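Side-chain contacts in putative exported protein (Bordetella pertussis Tohama I, PDB 2PFY), which probably serves as the periplasmic solute receptor of a tripartite ATP-independent transporter and binds pyroglutamic acid: residues Q191-V196 with D253-N258; F84-F89 with E93-A98. All coordinates share one frame; numbering follows the deposited sequence.

Both contacts involve helix 223-257, but in different ways. Contact 1 docks the loop 191-196 against the C-terminal end of that helix. Contact 2 joins a loop to the first turns of helix 89-108, whose F89, E93 and W96 side chains also reach helix 223-257. Their centres lie about 27 Å apart, and neither supplies a residue of the pyroglutamic acid pocket. Contact 1 is partly buried, its centre about 21 Å from that of the chain, and rests on an indole stacked with an amide, without a hydrogen bond between its segments. Contact 2 is buried, its centre about 13 Å from that of the chain, and pairs one backbone hydrogen bond with aliphatic packing around L95.

Contact 1: Q191-V196 with D253-N258; sequences QAWDYV and DTLARN
W193 lays its indole over N258, the first residue past helix 223-257, and most of its length, from CB outward, lies against that one residue, with L255 and T254 joining at the benzo ring. W193 CB sits 3.6 Å from N258 O. From there chi1 of 49° places CG between the backbone N and the carbonyl carbon, which swings the ring toward the helix end. Over the pyrrole part, N258 CB stands 3.4 Å from the W193 five-membered ring centroid and 15° off its normal, a CH-pi contact, with W193 CD2 and N258 CB as the closest atoms at 3.3 Å. Further out the amide takes over: W193 CE2 lies 3.5 Å from N258 CG, and the amide and ring planes differ by just 9°, the evidence for a stack. The opposite face carries Q191 CA, offset toward the rim.

Q191, with positive phi, is the C-prime residue of the Schellman motif that ends helix 184-189, and the short 3-10 segment 192-194 follows directly. W193 therefore joins the finish of one helix to the finish of another.

Along the six-membered ring, L255 CD2 reaches the edge near the ring plane, 4.0 Å from W193 CE3. At the far end, T254 CG2 approaches obliquely, 3.9 Å from W193 CH2, while T254 OG1 is hydrogen-bonded to E250 O. The stacked amide is held by the last helical turn, N258 ND2 donating to T254 O at 2.8 Å; N258 N reaches that same oxygen from the opposite face of the carbonyl plane.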
loop_
_atom_site.group_PDB
_atom_site.type_symbol
_atom_site.label_atom_id
_atom_site.label_comp_id
_atom_site.label_asym_id
_atom_site.label_seq_id
_atom_site.Cartn_x
_atom_site.Cartn_y
_atom_site.Cartn_z
ATOM N N GLN A 191 -5.936 6.582 -14.664
ATOM C CA GLN A 191 -6.553 7.728 -15.367
ATOM C C GLN A 191 -7.978 7.948 -14.864
ATOM O O GLN A 191 -8.932 7.843 -15.627
ATOM C CB GLN A 191 -6.456 7.530 -16.883
ATOM C CG GLN A 191 -4.964 7.425 -17.267
ATOM C CD GLN A 191 -4.716 6.738 -18.560
ATOM O OE1 GLN A 191 -5.617 6.617 -19.376
ATOM N NE2 GLN A 191 -3.468 6.271 -18.770
ATOM N N ALA A 192 -8.088 8.195 -13.557
ATOM C CA ALA A 192 -9.376 8.196 -12.846
ATOM C C ALA A 192 -10.271 9.342 -13.290
ATOM O O ALA A 192 -11.526 9.266 -13.148
ATOM C CB ALA A 192 -9.177 8.249 -11.354
ATOM N N TRP A 193 -9.668 10.379 -13.860
ATOM C CA TRP A 193 -10.498 11.476 -14.422
ATOM C C TRP A 193 -11.533 10.991 -15.448
ATOM O O TRP A 193 -12.497 11.719 -15.712
ATOM C CB TRP A 193 -9.647 12.570 -15.054
ATOM C CG TRP A 193 -8.563 12.052 -16.027
ATOM C CD1 TRP A 193 -8.711 11.790 -17.359
ATOM C CD2 TRP A 193 -7.199 11.745 -15.694
ATOM N NE1 TRP A 193 -7.507 11.361 -17.891
ATOM C CE2 TRP A 193 -6.564 11.326 -16.879
ATOM C CE3 TRP A 193 -6.448 11.815 -14.503
ATOM C CZ2 TRP A 193 -5.206 10.956 -16.917
ATOM C CZ3 TRP A 193 -5.089 11.440 -14.535
ATOM C CH2 TRP A 193 -4.489 11.018 -15.743
ATOM N N ASP A 194 -11.369 9.791 -16.007
ATOM C CA ASP A 194 -12.374 9.245 -16.950
ATOM C C ASP A 194 -13.635 8.741 -16.245
ATOM O O ASP A 194 -14.668 8.542 -16.890
ATOM C CB ASP A 194 -11.799 8.111 -17.802
ATOM C CG ASP A 194 -10.801 8.596 -18.839
ATOM O OD1 ASP A 194 -10.828 9.771 -19.214
ATOM O OD2 ASP A 194 -9.993 7.790 -19.308
ATOM N N TYR A 195 -13.568 8.540 -14.932
ATOM C CA TYR A 195 -14.683 7.923 -14.231
ATOM C C TYR A 195 -15.136 8.561 -12.931
ATOM O O TYR A 195 -16.241 8.258 -12.441
ATOM C CB TYR A 195 -14.478 6.385 -14.119
ATOM C CG TYR A 195 -13.205 5.930 -13.437
ATOM C CD1 TYR A 195 -13.094 5.965 -12.049
ATOM C CD2 TYR A 195 -12.097 5.460 -14.182
ATOM C CE1 TYR A 195 -11.927 5.527 -11.392
ATOM C CE2 TYR A 195 -10.928 4.994 -13.526
ATOM C CZ TYR A 195 -10.859 5.027 -12.135
ATOM O OH TYR A 195 -9.709 4.626 -11.468
ATOM N N VAL A 196 -14.317 9.453 -12.366
ATOM C CA VAL A 196 -14.722 10.263 -11.220
ATOM C C VAL A 196 -14.429 11.725 -11.511
ATOM O O VAL A 196 -13.691 12.023 -12.453
ATOM C CB VAL A 196 -14.018 9.874 -9.889
ATOM C CG1 VAL A 196 -14.848 8.843 -9.145
ATOM C CG2 VAL A 196 -12.517 9.427 -10.123
ATOM N N ASP A 253 -1.347 17.324 -9.345
ATOM C CA ASP A 253 -1.486 18.315 -10.451
ATOM C C ASP A 253 -2.001 17.627 -11.715
ATOM O O ASP A 253 -2.803 18.211 -12.461
ATOM C CB ASP A 253 -0.156 19.008 -10.773
ATOM C CG ASP A 253 0.371 19.895 -9.631
ATOM O OD1 ASP A 253 -0.404 20.491 -8.848
ATOM O OD2 ASP A 253 1.614 20.038 -9.533
ATOM N N THR A 254 -1.555 16.383 -11.958
ATOM C CA THR A 254 -2.007 15.622 -13.126
ATOM C C THR A 254 -3.533 15.387 -13.142
ATOM O O THR A 254 -4.167 15.494 -14.204
ATOM C CB THR A 254 -1.227 14.281 -13.290
ATOM O OG1 THR A 254 0.159 14.568 -13.462
ATOM C CG2 THR A 254 -1.717 13.483 -14.536
ATOM N N LEU A 255 -4.100 15.038 -11.987
ATOM C CA LEU A 255 -5.546 14.848 -11.852
ATOM C C LEU A 255 -6.268 16.133 -12.284
ATOM O O LEU A 255 -7.203 16.066 -13.077
ATOM C CB LEU A 255 -5.892 14.546 -10.376
ATOM C CG LEU A 255 -5.238 13.276 -9.775
ATOM C CD1 LEU A 255 -5.677 13.155 -8.335
ATOM C CD2 LEU A 255 -5.604 11.968 -10.572
ATOM N N ALA A 256 -5.804 17.279 -11.767
ATOM C CA ALA A 256 -6.405 18.594 -12.058
ATOM C C ALA A 256 -6.229 19.014 -13.495
ATOM O O ALA A 256 -7.182 19.531 -14.105
ATOM C CB ALA A 256 -5.885 19.696 -11.104
ATOM N N ARG A 257 -5.047 18.767 -14.064
ATOM C CA ARG A 257 -4.798 19.106 -15.492
ATOM C C ARG A 257 -5.777 18.360 -16.389
ATOM O O ARG A 257 -6.243 18.884 -17.426
ATOM C CB ARG A 257 -3.345 18.810 -15.877
ATOM C CG ARG A 257 -2.993 19.058 -17.333
ATOM C CD ARG A 257 -1.475 19.053 -17.546
ATOM N NE ARG A 257 -0.861 17.779 -17.199
ATOM C CZ ARG A 257 -0.214 17.479 -16.064
ATOM N NH1 ARG A 257 -0.048 18.362 -15.040
ATOM N NH2 ARG A 257 0.287 16.246 -15.954
ATOM N N ASN A 258 -6.100 17.130 -15.996
ATOM C CA ASN A 258 -7.039 16.315 -16.752
ATOM C C ASN A 258 -8.512 16.524 -16.421
ATOM O O ASN A 258 -9.351 15.713 -16.817
ATOM C CB ASN A 258 -6.637 14.846 -16.623
ATOM C CG ASN A 258 -5.419 14.551 -17.463
ATOM O OD1 ASN A 258 -5.532 14.487 -18.686
ATOM N ND2 ASN A 258 -4.238 14.488 -16.829
#

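Contact 2: F84-F89 with E93-A98; sequences FLASSF and EKLWKA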
loop_
_atom_site.group_PDB
_atom_site.type_symbol
_atom_site.label_atom_id
_atom_site.label_comp_id
_atom_site.label_asym_id
_atom_site.label_seq_id
_atom_site.Cartn_x
_atom_site.Cartn_y
_atom_site.Cartn_z
ATOM N N PHE A 84 -5.418 9.275 10.081
ATOM C CA PHE A 84 -4.838 10.406 10.792
ATOM C C PHE A 84 -3.843 10.095 11.926
ATOM O O PHE A 84 -3.384 11.006 12.636
ATOM C CB PHE A 84 -5.940 11.394 11.182
ATOM C CG PHE A 84 -6.659 11.912 10.002
ATOM C CD1 PHE A 84 -6.042 12.810 9.153
ATOM C CD2 PHE A 84 -7.900 11.403 9.652
ATOM C CE1 PHE A 84 -6.685 13.265 8.005
ATOM C CE2 PHE A 84 -8.557 11.851 8.499
ATOM C CZ PHE A 84 -7.956 12.789 7.684
ATOM N N LEU A 85 -3.485 8.824 12.082
ATOM C CA LEU A 85 -2.409 8.471 12.998
ATOM C C LEU A 85 -1.047 8.964 12.496
ATOM O O LEU A 85 -0.211 9.459 13.265
ATOM C CB LEU A 85 -2.403 6.954 13.224
ATOM C CG LEU A 85 -1.263 6.371 14.083
ATOM C CD1 LEU A 85 -1.356 6.770 15.558
ATOM C CD2 LEU A 85 -1.228 4.875 13.964
ATOM N N ALA A 86 -0.805 8.829 11.192
ATOM C CA ALA A 86 0.476 9.234 10.614
ATOM C C ALA A 86 0.250 9.710 9.170
ATOM O O ALA A 86 0.473 8.965 8.216
ATOM C CB ALA A 86 1.461 8.079 10.652
ATOM N N SER A 87 -0.213 10.944 9.021
ATOM C CA SER A 87 -0.765 11.380 7.743
ATOM C C SER A 87 0.197 12.190 6.901
ATOM O O SER A 87 -0.073 12.456 5.729
ATOM C CB SER A 87 -2.067 12.137 7.977
ATOM O OG SER A 87 -3.145 11.210 8.102
ATOM N N SER A 88 1.310 12.600 7.511
ATOM C CA SER A 88 2.417 13.214 6.773
ATOM C C SER A 88 3.488 12.154 6.476
ATOM O O SER A 88 3.554 11.136 7.156
ATOM C CB SER A 88 3.015 14.372 7.570
ATOM O OG SER A 88 3.671 13.879 8.712
ATOM N N PHE A 89 4.300 12.360 5.445
ATOM C CA PHE A 89 5.405 11.406 5.198
ATOM C C PHE A 89 6.344 11.248 6.379
ATOM O O PHE A 89 6.815 10.135 6.644
ATOM C CB PHE A 89 6.208 11.758 3.948
ATOM C CG PHE A 89 5.522 11.385 2.658
ATOM C CD1 PHE A 89 5.372 10.047 2.297
ATOM C CD2 PHE A 89 5.048 12.386 1.785
ATOM C CE1 PHE A 89 4.734 9.689 1.075
ATOM C CE2 PHE A 89 4.418 12.051 0.567
ATOM C CZ PHE A 89 4.268 10.694 0.211
ATOM N N GLU A 93 7.073 7.743 8.107
ATOM C CA GLU A 93 8.431 7.232 8.137
ATOM C C GLU A 93 8.841 6.764 9.542
ATOM O O GLU A 93 9.474 5.729 9.685
ATOM C CB GLU A 93 9.416 8.255 7.591
ATOM C CG GLU A 93 10.795 7.636 7.341
ATOM C CD GLU A 93 11.854 8.612 6.891
ATOM O OE1 GLU A 93 11.531 9.758 6.495
ATOM O OE2 GLU A 93 13.038 8.211 6.930
ATOM N N LYS A 94 8.444 7.527 10.554
ATOM C CA LYS A 94 8.691 7.205 11.944
ATOM C C LYS A 94 7.864 5.991 12.314
ATOM O O LYS A 94 8.374 5.052 12.930
ATOM C CB LYS A 94 8.333 8.397 12.834
ATOM C CG LYS A 94 8.657 8.209 14.340
ATOM C CD LYS A 94 8.574 9.562 15.082
ATOM C CE LYS A 94 8.981 9.418 16.567
ATOM N NZ LYS A 94 9.842 8.198 16.817
ATOM N N LEU A 95 6.598 5.983 11.899
ATOM C CA LEU A 95 5.750 4.818 12.110
ATOM C C LEU A 95 6.357 3.555 11.459
ATOM O O LEU A 95 6.350 2.475 12.062
ATOM C CB LEU A 95 4.310 5.086 11.625
ATOM C CG LEU A 95 3.260 3.964 11.801
ATOM C CD1 LEU A 95 3.106 3.514 13.304
ATOM C CD2 LEU A 95 1.900 4.327 11.218
ATOM N N TRP A 96 6.885 3.700 10.240
ATOM C CA TRP A 96 7.466 2.580 9.495
ATOM C C TRP A 96 8.699 2.015 10.220
ATOM O O TRP A 96 8.866 0.805 10.359
ATOM C CB TRP A 96 7.787 2.982 8.042
ATOM C CG TRP A 96 8.569 1.911 7.285
ATOM C CD1 TRP A 96 9.870 1.988 6.865
ATOM C CD2 TRP A 96 8.113 0.600 6.913
ATOM N NE1 TRP A 96 10.242 0.832 6.235
ATOM C CE2 TRP A 96 9.192 -0.042 6.249
ATOM C CE3 TRP A 96 6.884 -0.085 7.043
ATOM C CZ2 TRP A 96 9.099 -1.345 5.741
ATOM C CZ3 TRP A 96 6.786 -1.380 6.537
ATOM C CH2 TRP A 96 7.896 -1.995 5.881
ATOM N N LYS A 97 9.551 2.915 10.682
ATOM C CA LYS A 97 10.753 2.543 11.430
ATOM C C LYS A 97 10.392 1.702 12.692
ATOM O O LYS A 97 11.069 0.720 12.996
ATOM C CB LYS A 97 11.522 3.813 11.785
ATOM C CG LYS A 97 12.942 3.890 11.200
ATOM C CD LYS A 97 13.802 4.915 12.014
ATOM C CE LYS A 97 14.932 4.223 12.820
ATOM N NZ LYS A 97 15.005 4.714 14.235
ATOM N N ALA A 98 9.302 2.059 13.377
ATOM C CA ALA A 98 8.739 1.281 14.508
ATOM C C ALA A 98 8.016 -0.009 14.094
ATOM O O ALA A 98 7.945 -0.971 14.879
ATOM C CB ALA A 98 7.750 2.153 15.316
#
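The flat group where F89 and E93 meet is the F89 peptide carbonyl: E93 N donates to F89 O at 2.8 Å. The donor stands 23° off the carbonyl plane, with a C=O...N angle of 156°. This i to i+4 bond belongs to the first turn of helix 89-108, for which S88 is the N-cap; S88 OG is also hydrogen-bonded to E91 OE1. E93 CB packs close beside the same acceptor, 3.3 Å from F89 O. The F89 ring leads away from the helix turn, toward P122 and A244, R245 and T248 of helix 223-257. E93 leaves in a different direction yet reaches the same arginine: CG is anti to the backbone N (chi1 -168°) and the chain stays extended, bringing OE1 to a salt bridge with R245 NH2. The first turns of helix 89-108 are thus tied to helix 223-257 by an aromatic and a charged group.

Between the residues leading into the cap and the second helical turn, the contact is aliphatic. The loop residues 84-88 run past the helix, and the A86 methyl points at it, A86 CB lying 3.8 Å from L95 CD2. L85, A86 and L95 are all buried; Y299 of helix 290-300 touches A86 and L95, and I79 touches L85 and L95. L85 crosses L95 at about a right angle, L85 CD2 lying 4.2 Å from L95 CD2.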